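Local atomic coordinates of exodeoxyribonuclease III (Methanosarcina mazei, PDB entry 5J8N), a protein that probably cleaves DNA strands at abasic sites and trims double-stranded DNA from its 3' ends, with magnesium or manganese as cofactor. Residues E2-I7 against F31-V36; V71-K76 against F105-I110; L25-R30 against K51-Y56; V234-I239 against G252-F257. The protein carries 3 engineered substitutions. All blocks are in the same frame, centred on the assembly; numbering follows the deposited sequence.

Interactions 1 and 4 lie in one sheet and are built mostly from backbone hydrogen bonds: interaction 1 pairs parallel strands near its middle, whereas interaction 4 pairs antiparallel strands at its rim, where polar side chains are partly exposed. Strand 3-10 connects the two by pairing with strand 251-256. Interaction 2 is fully buried and of another kind, side chains reaching from one sheet to the other, with an asparagine amide held by polar partners. Its strand 71-75 also pairs with strand 33-37 of interaction 1. Interaction 3 sits nearer the surface, on the outer side of the first sheet, where aromatic and aliphatic groups meet. The hydroxyl of Y56 ties it to F31 of interaction 1.

Interaction 1 of 4, residues E2-I7 against F31-V36; sequences EHYNLI and FDIVCV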
loop_
_atom_site.group_PDB
_atom_site.type_symbol
_atom_site.label_atom_id
_atom_site.label_comp_id
_atom_site.label_asym_id
_atom_site.label_seq_id
_atom_site.Cartn_x
_atom_site.Cartn_y
_atom_site.Cartn_z
ATOM N N GLU A 2 19.438 6.022 -10.279
ATOM C CA GLU A 2 19.786 6.733 -9.108
ATOM C C GLU A 2 18.494 7.096 -8.372
ATOM O O GLU A 2 18.455 7.045 -7.166
ATOM C CB GLU A 2 20.605 7.983 -9.460
ATOM C CG GLU A 2 21.859 7.986 -8.726
ATOM C CD GLU A 2 22.467 9.317 -8.592
ATOM O OE1 GLU A 2 22.054 9.948 -7.591
ATOM O OE2 GLU A 2 23.404 9.708 -9.357
ATOM N N HIS A 3 17.427 7.455 -9.104
ATOM C CA HIS A 3 16.241 8.020 -8.472
ATOM C C HIS A 3 15.010 7.191 -8.666
ATOM O O HIS A 3 14.795 6.715 -9.781
ATOM C CB HIS A 3 15.919 9.397 -9.039
ATOM C CG HIS A 3 16.972 10.416 -8.773
ATOM N ND1 HIS A 3 17.056 11.078 -7.570
ATOM C CD2 HIS A 3 18.017 10.846 -9.524
ATOM C CE1 HIS A 3 18.085 11.902 -7.605
ATOM N NE2 HIS A 3 18.694 11.773 -8.774
ATOM N N TYR A 4 14.185 7.058 -7.623
ATOM C CA TYR A 4 12.905 6.384 -7.773
ATOM C C TYR A 4 11.819 7.247 -7.169
ATOM O O TYR A 4 11.867 7.572 -5.976
ATOM C CB TYR A 4 12.890 5.030 -7.052
ATOM C CG TYR A 4 13.876 4.008 -7.536
ATOM C CD1 TYR A 4 15.196 4.052 -7.138
ATOM C CD2 TYR A 4 13.444 2.923 -8.306
ATOM C CE1 TYR A 4 16.080 3.073 -7.532
ATOM C CE2 TYR A 4 14.340 1.931 -8.688
ATOM C CZ TYR A 4 15.643 2.028 -8.292
ATOM O OH TYR A 4 16.539 1.040 -8.662
ATOM N N ASN A 5 10.816 7.621 -7.958
ATOM C CA ASN A 5 9.662 8.286 -7.412
ATOM C C ASN A 5 8.505 7.264 -7.449
ATOM O O ASN A 5 8.087 6.839 -8.547
ATOM C CB ASN A 5 9.359 9.512 -8.248
ATOM C CG ASN A 5 8.310 10.408 -7.615
ATOM O OD1 ASN A 5 7.702 10.062 -6.603
ATOM N ND2 ASN A 5 8.074 11.553 -8.241
ATOM N N LEU A 6 8.064 6.832 -6.288
ATOM C CA LEU A 6 7.074 5.804 -6.150
ATOM C C LEU A 6 5.736 6.360 -5.674
ATOM O O LEU A 6 5.691 7.207 -4.771
ATOM C CB LEU A 6 7.569 4.754 -5.153
ATOM C CG LEU A 6 6.615 3.593 -4.839
ATOM C CD1 LEU A 6 7.462 2.310 -4.574
ATOM C CD2 LEU A 6 5.726 3.905 -3.712
ATOM N N ILE A 7 4.636 5.876 -6.271
ATOM C CA ILE A 7 3.300 6.239 -5.790
ATOM C C ILE A 7 2.527 4.943 -5.606
ATOM O O ILE A 7 2.744 3.957 -6.323
ATOM C CB ILE A 7 2.629 7.220 -6.761
ATOM C CG1 ILE A 7 1.316 7.802 -6.193
ATOM C CG2 ILE A 7 2.357 6.581 -8.163
ATOM C CD1 ILE A 7 0.860 9.049 -6.967
ATOM N N PHE A 31 5.893 8.941 -12.488
ATOM C CA PHE A 31 6.369 8.051 -11.421
ATOM C C PHE A 31 7.158 6.886 -11.987
ATOM O O PHE A 31 6.775 6.285 -12.996
ATOM C CB PHE A 31 5.179 7.587 -10.576
ATOM C CG PHE A 31 4.548 8.745 -9.871
ATOM C CD1 PHE A 31 5.154 9.259 -8.728
ATOM C CD2 PHE A 31 3.440 9.387 -10.397
ATOM C CE1 PHE A 31 4.639 10.384 -8.067
ATOM C CE2 PHE A 31 2.925 10.541 -9.724
ATOM C CZ PHE A 31 3.529 11.020 -8.573
ATOM N N ASP A 32 8.270 6.554 -11.322
ATOM C CA ASP A 32 9.058 5.398 -11.712
ATOM C C ASP A 32 8.368 4.071 -11.372
ATOM O O ASP A 32 8.553 3.094 -12.079
ATOM C CB ASP A 32 10.429 5.429 -11.038
ATOM C CG ASP A 32 11.210 6.658 -11.444
ATOM O OD1 ASP A 32 11.744 6.663 -12.561
ATOM O OD2 ASP A 32 11.255 7.636 -10.687
ATOM N N ILE A 33 7.620 4.072 -10.291
ATOM C CA ILE A 33 6.871 2.909 -9.852
ATOM C C ILE A 33 5.520 3.339 -9.435
ATOM O O ILE A 33 5.377 4.337 -8.717
ATOM C CB ILE A 33 7.606 2.197 -8.689
ATOM C CG1 ILE A 33 9.030 1.797 -9.093
ATOM C CG2 ILE A 33 6.773 0.981 -8.212
ATOM C CD1 ILE A 33 9.851 1.222 -7.894
ATOM N N VAL A 34 4.497 2.636 -9.933
ATOM C CA VAL A 34 3.088 2.912 -9.548
ATOM C C VAL A 34 2.530 1.582 -9.019
ATOM O O VAL A 34 2.468 0.594 -9.769
ATOM C CB VAL A 34 2.273 3.367 -10.768
ATOM C CG1 VAL A 34 0.778 3.573 -10.388
ATOM C CG2 VAL A 34 2.852 4.656 -11.380
ATOM N N CYS A 35 2.170 1.591 -7.765
ATOM C CA CYS A 35 1.567 0.412 -7.114
ATOM C C CYS A 35 0.091 0.669 -6.917
ATOM O O CYS A 35 -0.285 1.736 -6.388
ATOM C CB CYS A 35 2.217 0.105 -5.755
ATOM S SG CYS A 35 3.925 -0.461 -5.920
ATOM N N VAL A 36 -0.752 -0.303 -7.249
ATOM C CA VAL A 36 -2.201 -0.204 -7.019
ATOM C C VAL A 36 -2.626 -1.356 -6.128
ATOM O O VAL A 36 -2.116 -2.508 -6.223
ATOM C CB VAL A 36 -3.008 -0.158 -8.329
ATOM C CG1 VAL A 36 -2.732 1.166 -9.075
ATOM C CG2 VAL A 36 -2.783 -1.373 -9.212
HETATM O O HOH W 1 14.415 7.726 -12.458
#
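The tight end of this contact is the ring of F31, packed by I7 over one face and by N5 at its rim. I7 CG2 stands 3.9 Å from the centroid of the F31 ring, a CH-pi contact, while I7 CD1 follows the same ring out to CZ at 3.7 Å. With CG anti to its backbone N (chi1 -170°), N5 brings its carboxamide obliquely to the ring edge, OD1 3.4 Å from F31 CE1, the amide and ring planes steeply inclined. Next to this ring the backbones run parallel: I7 N donates to I33 O and C35 N to I7 O at 2.8 Å, both nearly straight and in the plane of the accepting carbonyl. These are neighbouring parallel strands of a beta-alpha-beta crossover, joined through helices 14-18 and 22-27, in one of the two sheets of the DNase I-like sandwich. On the face opposite I7 and V34, L6 CD1 touches I33 CG2 at 3.9 Å, and both side chains lean on L107 of the other sheet. Toward the N-terminus the pairing loosens. N5 O accepts two weak bonds, from D32 N and I33 N, and a carboxylate takes over where the strand of I33 has not yet begun: D32 OD2 receives N5 N at 2.8 Å through its anti lone pair. On the solvent side a water bridges D32 OD1 and H3 O, donating to each at 2.9 Å.

Interaction 2 of 4, residues V71-K76 against F105-I110; sequences VGTFSK and FVLLNI
This is a buried contact between layers: strand 71-75 belongs to one sheet of the DNase I-like beta sandwich and strand 106-111 to the other, and they meet mainly through side chains, their short axes 7.3 Å apart at closest and inclined at 142°. Most of the meeting is done by N109. Its CG is anti to the backbone N (chi1 176°), which sends the carboxamide across the gap toward T73, the two side chains sliding past each other in opposite directions. N109 ND2 donates to T73 OG1 at 3.1 Å, with the hydroxyl tilted 22° out of the amide plane, and lies 2.8 Å from G72 O. The same nitrogen makes a weak bond to V36 O, while N109 OD1 takes NE2 of Q37; polar partners on both ends fix the rotation of the amide although it is buried. An alanine here would remove the whole carboxamide and would probably leave T73 OG1 and Q37 NE2 short of a buried partner and loosen the tie between the sheets. Around this polar centre the packing is lighter. C35 of strand 33-37 touches T73, L107 and N109, and V71, near the predicted active-site Y111, sets its CB 4.0 Å from N109 ND2. Farther along, T73 and L107 approach tip to tip: the methyl T73 CG2, anti to its own backbone N, stops 4.2 Å from L107 CD2.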
loop_
_atom_site.group_PDB
_atom_site.type_symbol
_atom_site.label_atom_id
_atom_site.label_comp_id
_atom_site.label_asym_id
_atom_site.label_seq_id
_atom_site.Cartn_x
_atom_site.Cartn_y
_atom_site.Cartn_z
ATOM N N VAL A 71 -3.671 -6.908 -6.414
ATOM C CA VAL A 71 -2.703 -5.794 -6.415
ATOM C C VAL A 71 -1.865 -5.824 -7.687
ATOM O O VAL A 71 -1.763 -6.873 -8.335
ATOM C CB VAL A 71 -1.748 -5.799 -5.191
ATOM C CG1 VAL A 71 -2.497 -5.720 -3.883
ATOM C CG2 VAL A 71 -0.811 -7.009 -5.188
ATOM N N GLY A 72 -1.295 -4.673 -8.065
ATOM C CA GLY A 72 -0.430 -4.652 -9.245
ATOM C C GLY A 72 0.644 -3.589 -9.075
ATOM O O GLY A 72 0.479 -2.609 -8.325
ATOM N N THR A 73 1.736 -3.808 -9.783
ATOM C CA THR A 73 2.886 -2.902 -9.776
ATOM C C THR A 73 3.299 -2.643 -11.197
ATOM O O THR A 73 3.526 -3.538 -11.985
ATOM C CB THR A 73 4.055 -3.533 -9.012
ATOM O OG1 THR A 73 3.662 -3.654 -7.653
ATOM C CG2 THR A 73 5.337 -2.686 -9.098
ATOM N N PHE A 74 3.405 -1.354 -11.511
ATOM C CA PHE A 74 4.000 -0.853 -12.755
ATOM C C PHE A 74 5.360 -0.257 -12.481
ATOM O O PHE A 74 5.509 0.485 -11.512
ATOM C CB PHE A 74 3.131 0.266 -13.354
ATOM C CG PHE A 74 1.733 -0.139 -13.685
ATOM C CD1 PHE A 74 0.737 -0.158 -12.685
ATOM C CD2 PHE A 74 1.401 -0.450 -14.988
ATOM C CE1 PHE A 74 -0.588 -0.498 -13.015
ATOM C CE2 PHE A 74 0.094 -0.812 -15.330
ATOM C CZ PHE A 74 -0.888 -0.817 -14.318
ATOM N N SER A 75 6.345 -0.515 -13.336
ATOM C CA SER A 75 7.644 0.132 -13.135
ATOM C C SER A 75 8.301 0.366 -14.457
ATOM O O SER A 75 8.247 -0.436 -15.402
ATOM C CB SER A 75 8.577 -0.664 -12.170
ATOM O OG SER A 75 8.770 -1.973 -12.611
ATOM N N LYS A 76 9.036 1.476 -14.511
ATOM C CA LYS A 76 9.802 1.777 -15.712
ATOM C C LYS A 76 10.950 0.780 -15.921
ATOM O O LYS A 76 11.261 0.445 -17.065
ATOM C CB LYS A 76 10.371 3.220 -15.660
ATOM C CG LYS A 76 9.264 4.267 -15.658
ATOM C CD LYS A 76 9.845 5.691 -15.806
ATOM C CE LYS A 76 8.744 6.739 -15.757
ATOM N NZ LYS A 76 9.323 8.082 -16.127
ATOM N N PHE A 105 16.650 -2.223 -4.123
ATOM C CA PHE A 105 15.784 -2.531 -3.002
ATOM C C PHE A 105 14.759 -3.548 -3.417
ATOM O O PHE A 105 14.512 -3.734 -4.621
ATOM C CB PHE A 105 15.049 -1.272 -2.460
ATOM C CG PHE A 105 14.191 -0.545 -3.497
ATOM C CD1 PHE A 105 14.786 0.393 -4.328
ATOM C CD2 PHE A 105 12.847 -0.825 -3.638
ATOM C CE1 PHE A 105 14.026 1.060 -5.288
ATOM C CE2 PHE A 105 12.066 -0.129 -4.586
ATOM C CZ PHE A 105 12.652 0.799 -5.410
ATOM N N VAL A 106 14.148 -4.157 -2.416
ATOM C CA VAL A 106 13.004 -5.050 -2.568
ATOM C C VAL A 106 11.710 -4.266 -2.324
ATOM O O VAL A 106 11.617 -3.599 -1.281
ATOM C CB VAL A 106 13.075 -6.201 -1.575
ATOM C CG1 VAL A 106 11.820 -7.073 -1.619
ATOM C CG2 VAL A 106 14.355 -7.070 -1.832
ATOM N N LEU A 107 10.731 -4.365 -3.232
ATOM C CA LEU A 107 9.453 -3.707 -3.059
ATOM C C LEU A 107 8.350 -4.701 -2.773
ATOM O O LEU A 107 8.148 -5.652 -3.549
ATOM C CB LEU A 107 9.100 -2.939 -4.308
ATOM C CG LEU A 107 7.746 -2.244 -4.312
ATOM C CD1 LEU A 107 7.617 -1.137 -3.225
ATOM C CD2 LEU A 107 7.493 -1.589 -5.699
ATOM N N LEU A 108 7.654 -4.496 -1.665
ATOM C CA LEU A 108 6.474 -5.316 -1.329
ATOM C C LEU A 108 5.254 -4.431 -1.434
ATOM O O LEU A 108 5.159 -3.431 -0.703
ATOM C CB LEU A 108 6.586 -5.906 0.099
ATOM C CG LEU A 108 7.908 -6.668 0.390
ATOM C CD1 LEU A 108 7.857 -7.207 1.819
ATOM C CD2 LEU A 108 8.195 -7.775 -0.647
ATOM N N ASN A 109 4.326 -4.797 -2.305
ATOM C CA ASN A 109 3.097 -4.068 -2.537
ATOM C C ASN A 109 1.949 -4.870 -1.919
ATOM O O ASN A 109 1.736 -6.015 -2.330
ATOM C CB ASN A 109 2.931 -3.898 -4.044
ATOM C CG ASN A 109 1.610 -3.228 -4.426
ATOM O OD1 ASN A 109 0.965 -2.646 -3.557
ATOM N ND2 ASN A 109 1.247 -3.243 -5.723
ATOM N N ILE A 110 1.268 -4.310 -0.943
ATOM C CA ILE A 110 0.335 -5.102 -0.122
ATOM C C ILE A 110 -1.011 -4.440 0.109
ATOM O O ILE A 110 -1.059 -3.245 0.447
ATOM C CB ILE A 110 0.978 -5.424 1.263
ATOM C CG1 ILE A 110 2.405 -5.997 1.071
ATOM C CG2 ILE A 110 0.094 -6.400 2.076
ATOM C CD1 ILE A 110 3.127 -6.266 2.387
#

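Interaction 3 of 4, residues L25-R30 against K51-Y56; sequences LLLEHR and KNIQGY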
loop_
_atom_site.group_PDB
_atom_site.type_symbol
_atom_site.label_atom_id
_atom_site.label_comp_id
_atom_site.label_asym_id
_atom_site.label_seq_id
_atom_site.Cartn_x
_atom_site.Cartn_y
_atom_site.Cartn_z
ATOM N N LEU A 25 -2.788 9.161 -14.527
ATOM C CA LEU A 25 -1.677 9.140 -13.591
ATOM C C LEU A 25 -0.549 8.289 -14.151
ATOM O O LEU A 25 0.618 8.658 -14.114
ATOM C CB LEU A 25 -2.144 8.593 -12.257
ATOM C CG LEU A 25 -1.180 8.457 -11.098
ATOM C CD1 LEU A 25 -1.950 8.478 -9.760
ATOM C CD2 LEU A 25 -0.455 7.172 -11.268
ATOM N N LEU A 26 -0.893 7.134 -14.690
ATOM C CA LEU A 26 0.136 6.247 -15.197
ATOM C C LEU A 26 0.783 6.788 -16.451
ATOM O O LEU A 26 2.028 6.863 -16.515
ATOM C CB LEU A 26 -0.498 4.858 -15.438
ATOM C CG LEU A 26 0.465 3.766 -15.869
ATOM C CD1 LEU A 26 1.608 3.529 -14.891
ATOM C CD2 LEU A 26 -0.381 2.485 -16.085
ATOM N N LEU A 27 -0.013 7.203 -17.438
ATOM C CA LEU A 27 0.515 7.576 -18.742
ATOM C C LEU A 27 1.282 8.919 -18.748
ATOM O O LEU A 27 1.943 9.231 -19.727
ATOM C CB LEU A 27 -0.617 7.675 -19.765
ATOM C CG LEU A 27 -1.314 6.340 -20.060
ATOM C CD1 LEU A 27 -2.342 6.573 -21.118
ATOM C CD2 LEU A 27 -0.318 5.300 -20.511
ATOM N N GLU A 28 1.171 9.665 -17.656
ATOM C CA GLU A 28 1.935 10.887 -17.506
ATOM C C GLU A 28 3.438 10.588 -17.348
ATOM O O GLU A 28 4.290 11.449 -17.590
ATOM C CB GLU A 28 1.412 11.655 -16.275
ATOM C CG GLU A 28 1.964 13.074 -16.165
ATOM C CD GLU A 28 1.357 13.812 -14.995
ATOM O OE1 GLU A 28 1.151 13.231 -13.909
ATOM O OE2 GLU A 28 1.095 15.016 -15.221
ATOM N N HIS A 29 3.745 9.375 -16.913
ATOM C CA HIS A 29 5.158 8.950 -16.722
ATOM C C HIS A 29 5.892 9.706 -15.607
ATOM O O HIS A 29 7.113 9.706 -15.555
ATOM C CB HIS A 29 5.909 9.052 -18.046
ATOM C CG HIS A 29 5.733 7.841 -18.884
ATOM N ND1 HIS A 29 6.723 6.893 -19.002
ATOM C CD2 HIS A 29 4.658 7.359 -19.543
ATOM C CE1 HIS A 29 6.283 5.904 -19.757
ATOM N NE2 HIS A 29 5.034 6.162 -20.096
ATOM N N ARG A 30 5.119 10.373 -14.758
ATOM C CA ARG A 30 5.688 11.118 -13.649
ATOM C C ARG A 30 6.385 10.177 -12.649
ATOM O O ARG A 30 7.415 10.550 -12.044
ATOM C CB ARG A 30 4.548 11.891 -12.955
ATOM C CG ARG A 30 4.987 12.879 -11.883
ATOM C CD ARG A 30 3.798 13.795 -11.491
ATOM N NE ARG A 30 4.296 14.710 -10.463
ATOM C CZ ARG A 30 3.747 15.892 -10.174
ATOM N NH1 ARG A 30 2.634 16.282 -10.781
ATOM N NH2 ARG A 30 4.295 16.676 -9.259
ATOM N N LYS A 51 -3.234 -3.285 -19.945
ATOM C CA LYS A 51 -2.469 -4.412 -20.485
ATOM C C LYS A 51 -1.208 -3.955 -21.192
ATOM O O LYS A 51 -0.088 -4.244 -20.749
ATOM C CB LYS A 51 -3.324 -5.232 -21.438
ATOM C CG LYS A 51 -4.192 -6.249 -20.747
ATOM C CD LYS A 51 -5.201 -6.830 -21.716
ATOM C CE LYS A 51 -5.882 -8.055 -21.146
ATOM N NZ LYS A 51 -7.054 -8.460 -21.972
ATOM N N ASN A 52 -1.383 -3.212 -22.275
ATOM C CA ASN A 52 -0.226 -2.764 -23.026
ATOM C C ASN A 52 -0.014 -1.266 -22.913
ATOM O O ASN A 52 -0.092 -0.521 -23.894
ATOM C CB ASN A 52 -0.342 -3.196 -24.489
ATOM C CG ASN A 52 -0.132 -4.694 -24.671
ATOM O OD1 ASN A 52 1.002 -5.178 -24.653
ATOM N ND2 ASN A 52 -1.227 -5.436 -24.812
ATOM N N ILE A 53 0.240 -0.847 -21.678
ATOM C CA ILE A 53 0.866 0.427 -21.386
ATOM C C ILE A 53 2.236 0.350 -22.017
ATOM O O ILE A 53 2.765 -0.748 -22.158
ATOM C CB ILE A 53 0.969 0.660 -19.881
ATOM C CG1 ILE A 53 -0.430 0.783 -19.301
ATOM C CG2 ILE A 53 1.764 1.911 -19.572
ATOM C CD1 ILE A 53 -1.111 2.042 -19.685
ATOM N N GLN A 54 2.772 1.503 -22.423
ATOM C CA GLN A 54 4.093 1.631 -23.021
ATOM C C GLN A 54 5.040 2.404 -22.086
ATOM O O GLN A 54 4.634 3.379 -21.433
ATOM C CB GLN A 54 4.017 2.331 -24.393
ATOM C CG GLN A 54 3.054 3.532 -24.493
ATOM C CD GLN A 54 1.565 3.169 -24.343
ATOM O OE1 GLN A 54 1.065 2.253 -25.006
ATOM N NE2 GLN A 54 0.865 3.876 -23.453
ATOM N N GLY A 55 6.299 1.966 -22.046
ATOM C CA GLY A 55 7.317 2.511 -21.163
ATOM C C GLY A 55 7.214 1.994 -19.729
ATOM O O GLY A 55 7.993 2.438 -18.897
ATOM N N TYR A 56 6.247 1.113 -19.448
ATOM C CA TYR A 56 6.158 0.445 -18.123
ATOM C C TYR A 56 6.073 -1.071 -18.272
ATOM O O TYR A 56 5.433 -1.550 -19.183
ATOM C CB TYR A 56 4.951 0.892 -17.312
ATOM C CG TYR A 56 5.041 2.275 -16.726
ATOM C CD1 TYR A 56 5.564 2.477 -15.456
ATOM C CD2 TYR A 56 4.548 3.369 -17.439
ATOM C CE1 TYR A 56 5.624 3.781 -14.866
ATOM C CE2 TYR A 56 4.625 4.659 -16.879
ATOM C CZ TYR A 56 5.147 4.847 -15.598
ATOM O OH TYR A 56 5.214 6.128 -15.080
HETATM O O HOH W 2 3.409 7.882 -13.790
#
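The hydroxyl of Y56 is gripped by two hydrogen bonds, one to F31 O and one from a water at 2.8 Å from Y56 OH that also donates to L25 O at 2.9 Å. They pin the tyrosine against the end of helix 22-27, which covers the outer face of the six-stranded sheet in this alpha/beta sandwich; the tyrosine itself ends the loop leading from helix 48-51 to strand 57-61. The Y56 ring is held on one face by L26, whose CD1 sits almost over its centre, 3.7 Å from the centroid, while L26 and Y56 both lean on F74 of the sheet. H29, the first residue to leave helical torsions, turns back with a positive phi of 66°, its N still bonded to L26 O. This brings its imidazole alongside the tyrosine, Y56 CE2 lying over the imidazole centre, 3.5 Å from H29 CE1, the planes oblique at 47°. A weak bond from H29 NE2 to Q54 O, 3.1 Å long, steadies the imidazole from its edge. A leucine in place of Y56 would lose the ring and hydroxyl, and would probably leave F31 O and the water without this partner and the imidazole poorly supported. G55 passes the same imidazole edge, where a side chain would run into H29 CE1. I53 meets the helix, L27 CD2 pressing I53 CD1 at 3.5 Å, tighter than ordinary carbon contact.

Interaction 4 of 4, residues V234-I239 against G252-F257; sequences VKSASI and GLELEF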
loop_
_atom_site.group_PDB
_atom_site.type_symbol
_atom_site.label_atom_id
_atom_site.label_comp_id
_atom_site.label_asym_id
_atom_site.label_seq_id
_atom_site.Cartn_x
_atom_site.Cartn_y
_atom_site.Cartn_z
ATOM N N VAL A 234 15.845 8.001 1.678
ATOM C CA VAL A 234 14.524 8.590 1.523
ATOM C C VAL A 234 14.621 10.093 1.456
ATOM O O VAL A 234 15.067 10.761 2.400
ATOM C CB VAL A 234 13.567 8.216 2.676
ATOM C CG1 VAL A 234 12.195 8.820 2.421
ATOM C CG2 VAL A 234 13.461 6.706 2.864
ATOM N N LYS A 235 14.234 10.664 0.307
ATOM C CA LYS A 235 14.377 12.106 0.154
ATOM C C LYS A 235 13.076 12.849 0.335
ATOM O O LYS A 235 13.130 14.062 0.579
ATOM C CB LYS A 235 14.949 12.404 -1.210
ATOM C CG LYS A 235 16.305 11.748 -1.459
ATOM C CD LYS A 235 17.275 12.091 -0.360
ATOM C CE LYS A 235 18.629 11.387 -0.514
ATOM N NZ LYS A 235 19.599 11.813 0.553
ATOM N N SER A 236 11.942 12.196 0.167
ATOM C CA SER A 236 10.667 12.854 0.398
ATOM C C SER A 236 9.641 11.771 0.637
ATOM O O SER A 236 9.862 10.607 0.270
ATOM C CB SER A 236 10.217 13.725 -0.815
ATOM O OG SER A 236 9.747 12.894 -1.832
ATOM N N ALA A 237 8.514 12.132 1.260
ATOM C CA ALA A 237 7.385 11.211 1.448
ATOM C C ALA A 237 6.108 12.044 1.427
ATOM O O ALA A 237 6.057 13.098 2.067
ATOM C CB ALA A 237 7.530 10.476 2.797
ATOM N N SER A 238 5.124 11.603 0.649
ATOM C CA SER A 238 3.978 12.446 0.291
ATOM C C SER A 238 2.668 11.739 0.505
ATOM O O SER A 238 2.597 10.517 0.435
ATOM C CB SER A 238 4.075 12.845 -1.205
ATOM O OG SER A 238 5.253 13.592 -1.431
ATOM N N ILE A 239 1.607 12.559 0.634
ATOM C CA ILE A 239 0.239 12.110 0.461
ATOM C C ILE A 239 -0.280 13.015 -0.646
ATOM O O ILE A 239 0.070 14.185 -0.743
ATOM C CB ILE A 239 -0.591 12.221 1.740
ATOM C CG1 ILE A 239 0.071 11.391 2.839
ATOM C CG2 ILE A 239 -2.015 11.732 1.523
ATOM C CD1 ILE A 239 -0.536 11.697 4.208
ATOM N N GLY A 252 3.189 8.332 -1.424
ATOM C CA GLY A 252 4.386 8.011 -2.177
ATOM C C GLY A 252 5.659 8.345 -1.456
ATOM O O GLY A 252 5.643 8.926 -0.378
ATOM N N LEU A 253 6.753 8.008 -2.092
ATOM C CA LEU A 253 8.019 8.526 -1.587
ATOM C C LEU A 253 9.054 8.544 -2.673
ATOM O O LEU A 253 8.850 7.958 -3.774
ATOM C CB LEU A 253 8.538 7.786 -0.364
ATOM C CG LEU A 253 8.826 6.301 -0.509
ATOM C CD1 LEU A 253 9.982 6.005 -1.467
ATOM C CD2 LEU A 253 9.224 5.753 0.882
ATOM N N GLU A 254 10.141 9.261 -2.404
ATOM C CA GLU A 254 11.231 9.366 -3.334
ATOM C C GLU A 254 12.478 8.811 -2.699
ATOM O O GLU A 254 12.766 9.160 -1.553
ATOM C CB GLU A 254 11.499 10.801 -3.752
ATOM C CG GLU A 254 10.389 11.289 -4.656
ATOM C CD GLU A 254 10.707 12.652 -5.179
ATOM O OE1 GLU A 254 10.308 13.603 -4.501
ATOM O OE2 GLU A 254 11.400 12.765 -6.221
ATOM N N LEU A 255 13.178 7.972 -3.467
ATOM C CA LEU A 255 14.455 7.386 -3.051
ATOM C C LEU A 255 15.569 7.820 -3.969
ATOM O O LEU A 255 15.372 8.012 -5.162
ATOM C CB LEU A 255 14.408 5.864 -3.075
ATOM C CG LEU A 255 13.369 5.236 -2.148
ATOM C CD1 LEU A 255 13.057 3.833 -2.616
ATOM C CD2 LEU A 255 13.883 5.194 -0.722
ATOM N N GLU A 256 16.768 7.939 -3.420
ATOM C CA GLU A 256 17.933 8.264 -4.200
ATOM C C GLU A 256 19.048 7.339 -3.758
ATOM O O GLU A 256 19.218 7.175 -2.541
ATOM C CB GLU A 256 18.357 9.720 -3.959
ATOM C CG GLU A 256 19.530 10.123 -4.772
ATOM C CD GLU A 256 19.996 11.540 -4.479
ATOM O OE1 GLU A 256 21.214 11.773 -4.501
ATOM O OE2 GLU A 256 19.154 12.415 -4.243
ATOM N N PHE A 257 19.752 6.747 -4.720
ATOM C CA PHE A 257 20.878 5.848 -4.412
ATOM C C PHE A 257 22.114 6.294 -5.121
ATOM O O PHE A 257 22.024 6.822 -6.213
ATOM C CB PHE A 257 20.556 4.444 -4.855
ATOM C CG PHE A 257 19.381 3.855 -4.153
ATOM C CD1 PHE A 257 19.587 3.154 -2.967
ATOM C CD2 PHE A 257 18.095 3.995 -4.641
ATOM C CE1 PHE A 257 18.534 2.612 -2.282
ATOM C CE2 PHE A 257 17.021 3.470 -3.971
ATOM C CZ PHE A 257 17.239 2.742 -2.769
#
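S236 OG donates to E254 OE1 at 2.8 Å, on the anti lone pair of that oxygen. The serine holds OG between its backbone N and carbonyl carbon (chi1 76°), and the glutamate chain, extended beyond CG, runs by so closely that E254 CG is 3.3 Å from S236 OG. Behind this pair the backbones are laced antiparallel: E254 N donates to S236 O, and S238 and G252 exchange two bonds of 2.9 Å, N of each to O of the other. On the other face V234 CG2 meets L255 CD2 at 3.9 Å, while A237 and L253 come close in a non-hydrogen-bonded pair. That face is covered by helix 192-196, and L253 also reaches V224 and V226 of the second sheet. K235 N donates to E254 O at 2.8 Å, and its aliphatic chain crosses E256 CB; K235 NZ bonds E232 O and stays 4.9 Å from E256 OE2. L253 and L255 also pair with strand 3-10, so strand 251-256 separates it from the edge strand 234-239. Between V234 and S236 the register slips by one, K235 and S236 both facing E254: a classic beta bulge in the hairpin that edges this sheet of the DNase I-like fold.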